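Local coordinates for adenylation domain (Streptomyces sp., PDB 5N9X), which belongs to the ANL superfamily of AMP-binding enzymes, built from a large N-terminal part and a C-terminal domain, and holds ATP and threonine, at residues D58-A63 / L86-A91; H346-E351 / G414-Q419; A440-H445 / L465-T470. One frame throughout, in Å; residues are numbered along the deposited sequence.

The three contacts follow one another along the chain, each closing before the next opens. Contact 1 packs helix 46-62 against helix 79-90, on the far side of the chain's centre from the other two; its centre lies about 43 Å from that of contact 2 and about 49 Å from that of contact 3. Contact 2 joins strands 345-349 and 416-421 of a large curled sheet and carries a tyrosine that meets ATP. Contact 3, in the C-terminal domain, sets helix 435-443 on a three-stranded sheet. Contacts 2 and 3 are about 27 Å apart by centres and about 9 Å by nearest atoms, so the C-terminal domain comes close to the nucleotide-binding side of the large part.

Contact 1: residues D58-A63 / L86-A91; sequences DLLHDA and LGILRA
Arg90 N bonds to Leu86 O at 2.7 Å, and Ala91 N to Gly87 O one residue on; this last turn of helix 79-90 offers Gly87, Ile88 and Ala91 to Leu60 of the facing helix. Leu60 does the reaching. Its chi1 of -73° sets CG beside the backbone N, and the side chain then extends until CD1 lies against the bare main chain at the glycine, 3.7 Å from Gly87 C and 3.6 Å from Ile88 N. Although Ile88 starts off away from the neighbouring helix, its CG1 still comes within 3.9 Å of Leu60 CD1. Nearer the root of the leucine, Leu60 CB and Ala91 CB meet at 4.2 Å. The touching residues are all buried. Helix 79-90 forms the crossover of a beta-alpha-beta unit between the parallel strands 70-74 and 94-97, and Ile88 also packs on Tyr95 of the second strand. Helix 46-62, which precedes the unit, lies alongside that crossover helix. An ionic tie supplements the apolar packing: Arg90 NE makes a salt bridge with Glu54 OE1 on helix 46-62, while Arg90 NH1 bonds to the carbonyl oxygen of Pro153.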
loop_
_atom_site.group_PDB
_atom_site.type_symbol
_atom_site.label_atom_id
_atom_site.label_comp_id
_atom_site.label_asym_id
_atom_site.label_seq_id
_atom_site.Cartn_x
_atom_site.Cartn_y
_atom_site.Cartn_z
ATOM N N ASP A 58 29.574 2.867 0.967
ATOM C CA ASP A 58 30.862 3.446 1.311
ATOM C C ASP A 58 30.799 4.976 1.178
ATOM O O ASP A 58 31.184 5.696 2.111
ATOM C CB ASP A 58 31.977 2.853 0.441
ATOM C CG ASP A 58 32.296 1.405 0.800
ATOM O OD1 ASP A 58 32.572 1.140 1.984
ATOM O OD2 ASP A 58 32.289 0.526 -0.092
ATOM N N LEU A 59 30.276 5.470 0.054
ATOM C CA LEU A 59 30.048 6.906 -0.095
ATOM C C LEU A 59 29.191 7.480 1.046
ATOM O O LEU A 59 29.521 8.529 1.620
ATOM C CB LEU A 59 29.400 7.226 -1.441
ATOM C CG LEU A 59 28.981 8.696 -1.554
ATOM C CD1 LEU A 59 30.214 9.558 -1.678
ATOM C CD2 LEU A 59 28.043 8.940 -2.725
ATOM N N LEU A 60 28.104 6.804 1.393
ATOM C CA LEU A 60 27.263 7.322 2.468
ATOM C C LEU A 60 28.027 7.349 3.790
ATOM O O LEU A 60 27.945 8.325 4.555
ATOM C CB LEU A 60 25.988 6.501 2.601
ATOM C CG LEU A 60 25.011 6.758 1.454
ATOM C CD1 LEU A 60 23.920 5.684 1.427
ATOM C CD2 LEU A 60 24.425 8.163 1.526
ATOM N N HIS A 61 28.778 6.283 4.052
ATOM C CA HIS A 61 29.595 6.243 5.251
ATOM C C HIS A 61 30.532 7.451 5.334
ATOM O O HIS A 61 30.555 8.137 6.358
ATOM C CB HIS A 61 30.401 4.959 5.315
ATOM C CG HIS A 61 31.091 4.746 6.626
ATOM N ND1 HIS A 61 30.492 4.100 7.690
ATOM C CD2 HIS A 61 32.327 5.098 7.052
ATOM C CE1 HIS A 61 31.335 4.053 8.703
ATOM N NE2 HIS A 61 32.454 4.656 8.346
ATOM N N ASP A 62 31.282 7.707 4.255
ATOM C CA ASP A 62 32.204 8.852 4.168
ATOM C C ASP A 62 31.511 10.180 4.501
ATOM O O ASP A 62 32.061 11.019 5.204
ATOM C CB ASP A 62 32.832 8.967 2.762
ATOM C CG ASP A 62 33.682 7.766 2.374
ATOM O OD1 ASP A 62 34.110 6.997 3.259
ATOM O OD2 ASP A 62 33.921 7.600 1.157
ATOM N N ALA A 63 30.302 10.373 3.986
ATOM C CA ALA A 63 29.557 11.599 4.239
ATOM C C ALA A 63 29.004 11.659 5.661
ATOM O O ALA A 63 28.240 12.557 5.994
ATOM C CB ALA A 63 28.435 11.737 3.251
ATOM N N LEU A 86 19.255 0.639 -1.806
ATOM C CA LEU A 86 20.089 -0.463 -1.337
ATOM C C LEU A 86 21.314 0.072 -0.618
ATOM O O LEU A 86 21.681 -0.425 0.436
ATOM C CB LEU A 86 20.514 -1.357 -2.488
ATOM C CG LEU A 86 19.386 -2.113 -3.165
ATOM C CD1 LEU A 86 19.837 -2.683 -4.508
ATOM C CD2 LEU A 86 18.909 -3.211 -2.255
ATOM N N GLY A 87 21.928 1.102 -1.177
ATOM C CA GLY A 87 23.083 1.718 -0.554
ATOM C C GLY A 87 22.761 2.218 0.847
ATOM O O GLY A 87 23.518 1.978 1.805
ATOM N N ILE A 88 21.627 2.896 0.971
ATOM C CA ILE A 88 21.149 3.349 2.274
ATOM C C ILE A 88 20.988 2.187 3.259
ATOM O O ILE A 88 21.398 2.291 4.420
ATOM C CB ILE A 88 19.802 4.130 2.133
ATOM C CG1 ILE A 88 20.037 5.465 1.426
ATOM C CG2 ILE A 88 19.147 4.345 3.471
ATOM C CD1 ILE A 88 18.757 6.206 1.039
ATOM N N LEU A 89 20.418 1.075 2.802
ATOM C CA LEU A 89 20.214 -0.083 3.674
ATOM C C LEU A 89 21.544 -0.755 4.032
ATOM O O LEU A 89 21.792 -1.079 5.213
ATOM C CB LEU A 89 19.279 -1.097 3.022
ATOM C CG LEU A 89 17.829 -0.696 2.762
ATOM C CD1 LEU A 89 17.055 -1.847 2.098
ATOM C CD2 LEU A 89 17.145 -0.214 4.069
ATOM N N ARG A 90 22.390 -0.962 3.013
ATOM C CA ARG A 90 23.726 -1.505 3.231
ATOM C C ARG A 90 24.516 -0.648 4.228
ATOM O O ARG A 90 25.221 -1.197 5.070
ATOM C CB ARG A 90 24.486 -1.655 1.906
ATOM C CG ARG A 90 25.955 -2.050 2.076
ATOM C CD ARG A 90 26.088 -3.421 2.683
ATOM N NE ARG A 90 27.472 -3.771 3.004
ATOM C CZ ARG A 90 28.066 -3.523 4.177
ATOM N NH1 ARG A 90 27.416 -2.878 5.143
ATOM N NH2 ARG A 90 29.324 -3.901 4.378
ATOM N N ALA A 91 24.351 0.671 4.189
ATOM C CA ALA A 91 25.019 1.542 5.171
ATOM C C ALA A 91 24.442 1.448 6.593
ATOM O O ALA A 91 24.840 2.202 7.487
ATOM C CB ALA A 91 24.965 2.985 4.711
#

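Contact 2: residues H346-E351 / G414-Q419; sequences HRIVTE and GDLVYQ. With ATP (adenosine-5'-triphosphate), chain D.
The large curled sheet, consistent with the distorted beta-barrel of the ANL fold, brings strands 345-349 and 416-421 face to face here through Ile348, His346 and Leu416. They are not paired by backbone bonds: Ile348 CA and Leu416 CA are 9.7 Å apart, and side chains span the gap. Ile348 holds CG1 beside its backbone N (chi1 -48°) and runs out extended, so that CD1 reaches Leu416 CD2 at 3.8 Å; the two side chains run antiparallel and overlap alongside one another at their ends. The other leucine methyl, Leu416 CD1, comes obliquely to the imidazole of His346, 4.4 Å from CD2 of that ring. Two residues along the same strand, Tyr418 belongs to the ATP pocket. Its ring takes adenine C2 over the centre of one face, 3.5 Å above the plane, with the adenine plane steeply inclined to it rather than stacked flat. Tyr418 OH is hydrogen-bonded to Asp406 OD1, which also bonds to ATP and so ties the tyrosine to the ligand through a shared partner. Strand 416-421 lies between 336-340 and 400-410, with Leu416 packing on Ile337; strand 345-349 pairs with 362-367, where His346 rests on Leu364 and Leu366, while Ile348 leans on Val408 of strand 400-410.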
loop_
_atom_site.group_PDB
_atom_site.type_symbol
_atom_site.label_atom_id
_atom_site.label_comp_id
_atom_site.label_asym_id
_atom_site.label_seq_id
_atom_site.Cartn_x
_atom_site.Cartn_y
_atom_site.Cartn_z
ATOM N N HIS A 346 -4.092 -13.267 16.391
ATOM C CA HIS A 346 -5.071 -12.193 16.277
ATOM C C HIS A 346 -6.253 -12.349 17.222
ATOM O O HIS A 346 -6.454 -13.401 17.818
ATOM C CB HIS A 346 -5.577 -12.113 14.837
ATOM C CG HIS A 346 -6.526 -13.215 14.471
ATOM N ND1 HIS A 346 -6.120 -14.527 14.320
ATOM C CD2 HIS A 346 -7.857 -13.203 14.215
ATOM C CE1 HIS A 346 -7.158 -15.271 13.989
ATOM N NE2 HIS A 346 -8.224 -14.494 13.920
ATOM N N ARG A 347 -7.026 -11.275 17.339
ATOM C CA ARG A 347 -8.250 -11.220 18.123
ATOM C C ARG A 347 -9.279 -10.474 17.271
ATOM O O ARG A 347 -8.913 -9.640 16.447
ATOM C CB ARG A 347 -8.019 -10.497 19.471
ATOM C CG ARG A 347 -7.348 -11.324 20.580
ATOM C CD ARG A 347 -7.349 -10.585 21.935
ATOM N NE ARG A 347 -8.656 -10.611 22.614
ATOM C CZ ARG A 347 -9.208 -9.591 23.280
ATOM N NH1 ARG A 347 -8.589 -8.427 23.384
ATOM N NH2 ARG A 347 -10.398 -9.741 23.843
ATOM N N ILE A 348 -10.552 -10.786 17.457
ATOM C CA ILE A 348 -11.629 -10.000 16.890
ATOM C C ILE A 348 -12.386 -9.473 18.091
ATOM O O ILE A 348 -12.974 -10.252 18.825
ATOM C CB ILE A 348 -12.537 -10.835 15.978
ATOM C CG1 ILE A 348 -11.681 -11.647 15.000
ATOM C CG2 ILE A 348 -13.499 -9.946 15.239
ATOM C CD1 ILE A 348 -12.456 -12.640 14.121
ATOM N N VAL A 349 -12.347 -8.159 18.307
ATOM C CA VAL A 349 -12.672 -7.592 19.612
ATOM C C VAL A 349 -13.907 -6.676 19.622
ATOM O O VAL A 349 -14.064 -5.785 18.784
ATOM C CB VAL A 349 -11.455 -6.814 20.178
ATOM C CG1 VAL A 349 -11.524 -6.734 21.682
ATOM C CG2 VAL A 349 -10.162 -7.509 19.788
ATOM N N THR A 350 -14.780 -6.907 20.596
ATOM C CA THR A 350 -15.983 -6.096 20.762
ATOM C C THR A 350 -15.689 -4.754 21.427
ATOM O O THR A 350 -14.633 -4.566 22.027
ATOM C CB THR A 350 -17.039 -6.846 21.580
ATOM O OG1 THR A 350 -16.674 -6.848 22.972
ATOM C CG2 THR A 350 -17.187 -8.275 21.077
ATOM N N GLU A 351 -16.641 -3.832 21.325
ATOM C CA GLU A 351 -16.521 -2.494 21.903
ATOM C C GLU A 351 -16.171 -2.572 23.384
ATOM O O GLU A 351 -15.568 -1.670 23.972
ATOM C CB GLU A 351 -17.828 -1.747 21.682
ATOM C CG GLU A 351 -17.675 -0.258 21.496
ATOM C CD GLU A 351 -18.877 0.341 20.782
ATOM O OE1 GLU A 351 -19.345 -0.294 19.806
ATOM O OE2 GLU A 351 -19.333 1.441 21.173
ATOM N N GLY A 414 -13.539 -20.468 9.334
ATOM C CA GLY A 414 -12.366 -19.806 9.872
ATOM C C GLY A 414 -11.807 -18.634 9.073
ATOM O O GLY A 414 -10.812 -18.026 9.496
ATOM N N ASP A 415 -12.426 -18.309 7.933
ATOM C CA ASP A 415 -11.993 -17.161 7.118
ATOM C C ASP A 415 -12.447 -15.832 7.683
ATOM O O ASP A 415 -13.545 -15.722 8.226
ATOM C CB ASP A 415 -12.504 -17.257 5.675
ATOM C CG ASP A 415 -11.649 -18.134 4.816
ATOM O OD1 ASP A 415 -10.452 -18.244 5.121
ATOM O OD2 ASP A 415 -12.155 -18.675 3.814
ATOM N N LEU A 416 -11.615 -14.811 7.527
ATOM C CA LEU A 416 -12.055 -13.474 7.875
ATOM C C LEU A 416 -12.774 -12.820 6.699
ATOM O O LEU A 416 -12.379 -12.971 5.548
ATOM C CB LEU A 416 -10.876 -12.627 8.338
ATOM C CG LEU A 416 -10.182 -13.224 9.552
ATOM C CD1 LEU A 416 -9.100 -12.296 10.086
ATOM C CD2 LEU A 416 -11.220 -13.499 10.626
ATOM N N VAL A 417 -13.865 -12.138 7.006
ATOM C CA VAL A 417 -14.576 -11.325 6.044
ATOM C C VAL A 417 -14.459 -9.878 6.514
ATOM O O VAL A 417 -14.669 -9.590 7.691
ATOM C CB VAL A 417 -16.059 -11.738 5.922
ATOM C CG1 VAL A 417 -16.801 -10.822 4.935
ATOM C CG2 VAL A 417 -16.176 -13.187 5.508
ATOM N N TYR A 418 -14.105 -8.974 5.604
ATOM C CA TYR A 418 -13.855 -7.590 5.971
ATOM C C TYR A 418 -15.155 -6.797 5.920
ATOM O O TYR A 418 -15.864 -6.821 4.908
ATOM C CB TYR A 418 -12.793 -6.962 5.047
ATOM C CG TYR A 418 -12.611 -5.472 5.261
ATOM C CD1 TYR A 418 -11.741 -4.994 6.234
ATOM C CD2 TYR A 418 -13.314 -4.547 4.499
ATOM C CE1 TYR A 418 -11.576 -3.643 6.448
ATOM C CE2 TYR A 418 -13.157 -3.205 4.694
ATOM C CZ TYR A 418 -12.287 -2.749 5.681
ATOM O OH TYR A 418 -12.126 -1.395 5.878
ATOM N N GLN A 419 -15.454 -6.072 7.001
ATOM C CA GLN A 419 -16.704 -5.310 7.078
ATOM C C GLN A 419 -16.518 -3.825 6.774
ATOM O O GLN A 419 -17.240 -3.266 5.934
ATOM C CB GLN A 419 -17.358 -5.502 8.451
ATOM C CG GLN A 419 -17.598 -6.968 8.800
ATOM C CD GLN A 419 -18.641 -7.626 7.895
ATOM O OE1 GLN A 419 -19.484 -6.948 7.295
ATOM N NE2 GLN A 419 -18.592 -8.952 7.803
HETATM P PG ATP D . -3.379 4.876 8.362
HETATM O O1G ATP D . -4.471 4.255 9.226
HETATM O O2G ATP D . -3.101 6.316 8.665
HETATM O O3G ATP D . -2.077 4.096 8.327
HETATM P PB ATP D . -4.121 3.756 5.763
HETATM O O1B ATP D . -5.290 2.953 6.342
HETATM O O2B ATP D . -4.122 4.144 4.319
HETATM O O3B ATP D . -3.974 4.988 6.821
HETATM P PA ATP D . -2.169 1.860 5.227
HETATM O O1A ATP D . -1.409 0.975 6.185
HETATM O O2A ATP D . -1.482 2.280 3.932
HETATM O O3A ATP D . -2.675 3.129 6.050
HETATM O "O5'" ATP D . -3.653 1.278 4.859
HETATM C "C5'" ATP D . -4.243 0.111 5.432
HETATM C "C4'" ATP D . -5.767 0.245 5.450
HETATM O "O4'" ATP D . -6.333 -0.127 4.202
HETATM C "C3'" ATP D . -6.466 -0.565 6.527
HETATM O "O3'" ATP D . -6.866 0.352 7.539
HETATM C "C2'" ATP D . -7.680 -1.169 5.868
HETATM O "O2'" ATP D . -8.823 -0.415 6.262
HETATM C "C1'" ATP D . -7.477 -0.972 4.381
HETATM N N9 ATP D . -7.228 -2.270 3.679
HETATM C C8 ATP D . -6.013 -2.748 3.327
HETATM N N7 ATP D . -6.088 -3.942 2.696
HETATM C C5 ATP D . -7.394 -4.253 2.619
HETATM C C6 ATP D . -8.166 -5.386 2.062
HETATM N N6 ATP D . -7.530 -6.414 1.468
HETATM N N1 ATP D . -9.509 -5.355 2.179
HETATM C C2 ATP D . -10.118 -4.328 2.806
HETATM N N3 ATP D . -9.496 -3.249 3.329
HETATM C C4 ATP D . -8.144 -3.153 3.273
#

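Contact 3: residues A440-H445 / L465-T470; sequences AAVRTH and LVCAYT
Val442, near the end of helix 435-443, is the residue of its segment that reaches strand 463-470. Its CG1 stands anti to the backbone N (chi1 168°) and comes against two side chains that project from the strand toward the helix, Cys467 and Tyr469. The thiol is nearer, with Val442 CG1 and Cys467 SG 4.2 Å apart; Tyr469 is met at the root of its side chain, CB lying 4.4 Å from Val442 CG1. Both are loose van der Waals contacts, and all three residues are buried. Arg443, the next residue, turns its NE to a salt bridge with Asp450 OD1, on strand 450-457. Thr444 N bonds to Ala440 O at 2.9 Å and His445 N to Val442 O at 3.0 Å. The His445 ring stands edge-to-face with that of His488, while Tyr469 OH is anchored by the carbonyl oxygen of Pro480. In the C-terminal domain, strand 463-470 is the middle of three, between 450-457 and 501-505, and helix 435-443 lies on one face of that sheet beside helix 482-492, where Leu485 and Val489 also pack on Val442.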
loop_
_atom_site.group_PDB
_atom_site.type_symbol
_atom_site.label_atom_id
_atom_site.label_comp_id
_atom_site.label_asym_id
_atom_site.label_seq_id
_atom_site.Cartn_x
_atom_site.Cartn_y
_atom_site.Cartn_z
ATOM N N ALA A 440 -21.210 2.278 -1.502
ATOM C CA ALA A 440 -21.507 1.158 -2.386
ATOM C C ALA A 440 -22.868 1.335 -3.036
ATOM O O ALA A 440 -23.025 1.050 -4.221
ATOM C CB ALA A 440 -21.450 -0.164 -1.633
ATOM N N ALA A 441 -23.844 1.817 -2.271
ATOM C CA ALA A 441 -25.173 2.057 -2.825
ATOM C C ALA A 441 -25.126 3.104 -3.944
ATOM O O ALA A 441 -25.837 2.977 -4.942
ATOM C CB ALA A 441 -26.149 2.484 -1.733
ATOM N N VAL A 442 -24.315 4.143 -3.779
ATOM C CA VAL A 442 -24.163 5.118 -4.841
ATOM C C VAL A 442 -23.456 4.463 -6.034
ATOM O O VAL A 442 -23.887 4.614 -7.174
ATOM C CB VAL A 442 -23.396 6.376 -4.353
ATOM C CG1 VAL A 442 -22.977 7.249 -5.533
ATOM C CG2 VAL A 442 -24.264 7.190 -3.378
ATOM N N ARG A 443 -22.405 3.693 -5.769
ATOM C CA ARG A 443 -21.690 2.970 -6.826
ATOM C C ARG A 443 -22.573 1.997 -7.638
ATOM O O ARG A 443 -22.286 1.696 -8.797
ATOM C CB ARG A 443 -20.508 2.209 -6.220
ATOM C CG ARG A 443 -19.207 2.976 -6.241
ATOM C CD ARG A 443 -18.049 2.113 -5.761
ATOM N NE ARG A 443 -17.132 2.896 -4.938
ATOM C CZ ARG A 443 -17.050 2.774 -3.617
ATOM N NH1 ARG A 443 -17.820 1.893 -2.981
ATOM N NH2 ARG A 443 -16.209 3.528 -2.933
ATOM N N THR A 444 -23.648 1.527 -7.019
ATOM C CA THR A 444 -24.637 0.660 -7.667
ATOM C C THR A 444 -25.226 1.296 -8.933
ATOM O O THR A 444 -25.725 0.603 -9.811
ATOM C CB THR A 444 -25.758 0.284 -6.654
ATOM O OG1 THR A 444 -25.374 -0.898 -5.949
ATOM C CG2 THR A 444 -27.065 0.016 -7.315
ATOM N N HIS A 445 -25.105 2.610 -9.071
ATOM C CA HIS A 445 -25.560 3.254 -10.306
ATOM C C HIS A 445 -24.611 2.989 -11.480
ATOM O O HIS A 445 -23.456 3.385 -11.444
ATOM C CB HIS A 445 -25.723 4.763 -10.105
ATOM C CG HIS A 445 -26.505 5.433 -11.188
ATOM N ND1 HIS A 445 -26.004 5.636 -12.456
ATOM C CD2 HIS A 445 -27.759 5.933 -11.195
ATOM C CE1 HIS A 445 -26.915 6.243 -13.192
ATOM N NE2 HIS A 445 -27.987 6.437 -12.450
ATOM N N LEU A 465 -24.905 14.460 5.827
ATOM C CA LEU A 465 -24.400 13.485 4.866
ATOM C C LEU A 465 -24.179 14.064 3.471
ATOM O O LEU A 465 -25.094 14.626 2.865
ATOM C CB LEU A 465 -25.367 12.316 4.752
ATOM C CG LEU A 465 -24.945 10.990 5.371
ATOM C CD1 LEU A 465 -25.813 9.864 4.838
ATOM C CD2 LEU A 465 -23.488 10.748 5.076
ATOM N N VAL A 466 -22.968 13.880 2.958
ATOM C CA VAL A 466 -22.572 14.449 1.679
ATOM C C VAL A 466 -21.898 13.363 0.834
ATOM O O VAL A 466 -21.361 12.397 1.374
ATOM C CB VAL A 466 -21.652 15.682 1.913
ATOM C CG1 VAL A 466 -20.910 16.085 0.675
ATOM C CG2 VAL A 466 -22.482 16.837 2.413
ATOM N N CYS A 467 -21.990 13.494 -0.485
ATOM C CA CYS A 467 -21.351 12.557 -1.397
ATOM C C CYS A 467 -20.623 13.257 -2.530
ATOM O O CYS A 467 -21.174 14.149 -3.176
ATOM C CB CYS A 467 -22.373 11.586 -1.990
ATOM S SG CYS A 467 -21.699 10.559 -3.327
ATOM N N ALA A 468 -19.385 12.844 -2.772
ATOM C CA ALA A 468 -18.749 13.145 -4.049
ATOM C C ALA A 468 -18.658 11.841 -4.868
ATOM O O ALA A 468 -18.496 10.739 -4.320
ATOM C CB ALA A 468 -17.383 13.769 -3.853
ATOM N N TYR A 469 -18.782 11.964 -6.178
ATOM C CA TYR A 469 -18.770 10.788 -7.032
ATOM C C TYR A 469 -18.249 11.133 -8.431
ATOM O O TYR A 469 -18.294 12.286 -8.857
ATOM C CB TYR A 469 -20.179 10.180 -7.133
ATOM C CG TYR A 469 -21.113 11.068 -7.928
ATOM C CD1 TYR A 469 -21.622 12.237 -7.378
ATOM C CD2 TYR A 469 -21.448 10.759 -9.238
ATOM C CE1 TYR A 469 -22.453 13.055 -8.093
ATOM C CE2 TYR A 469 -22.280 11.574 -9.967
ATOM C CZ TYR A 469 -22.783 12.717 -9.391
ATOM O OH TYR A 469 -23.618 13.530 -10.119
ATOM N N THR A 470 -17.802 10.112 -9.150
ATOM C CA THR A 470 -17.256 10.293 -10.490
ATOM C C THR A 470 -18.007 9.444 -11.508
ATOM O O THR A 470 -18.614 8.437 -11.148
ATOM C CB THR A 470 -15.757 9.932 -10.532
ATOM O OG1 THR A 470 -15.555 8.677 -9.876
ATOM C CG2 THR A 470 -14.937 10.997 -9.798
#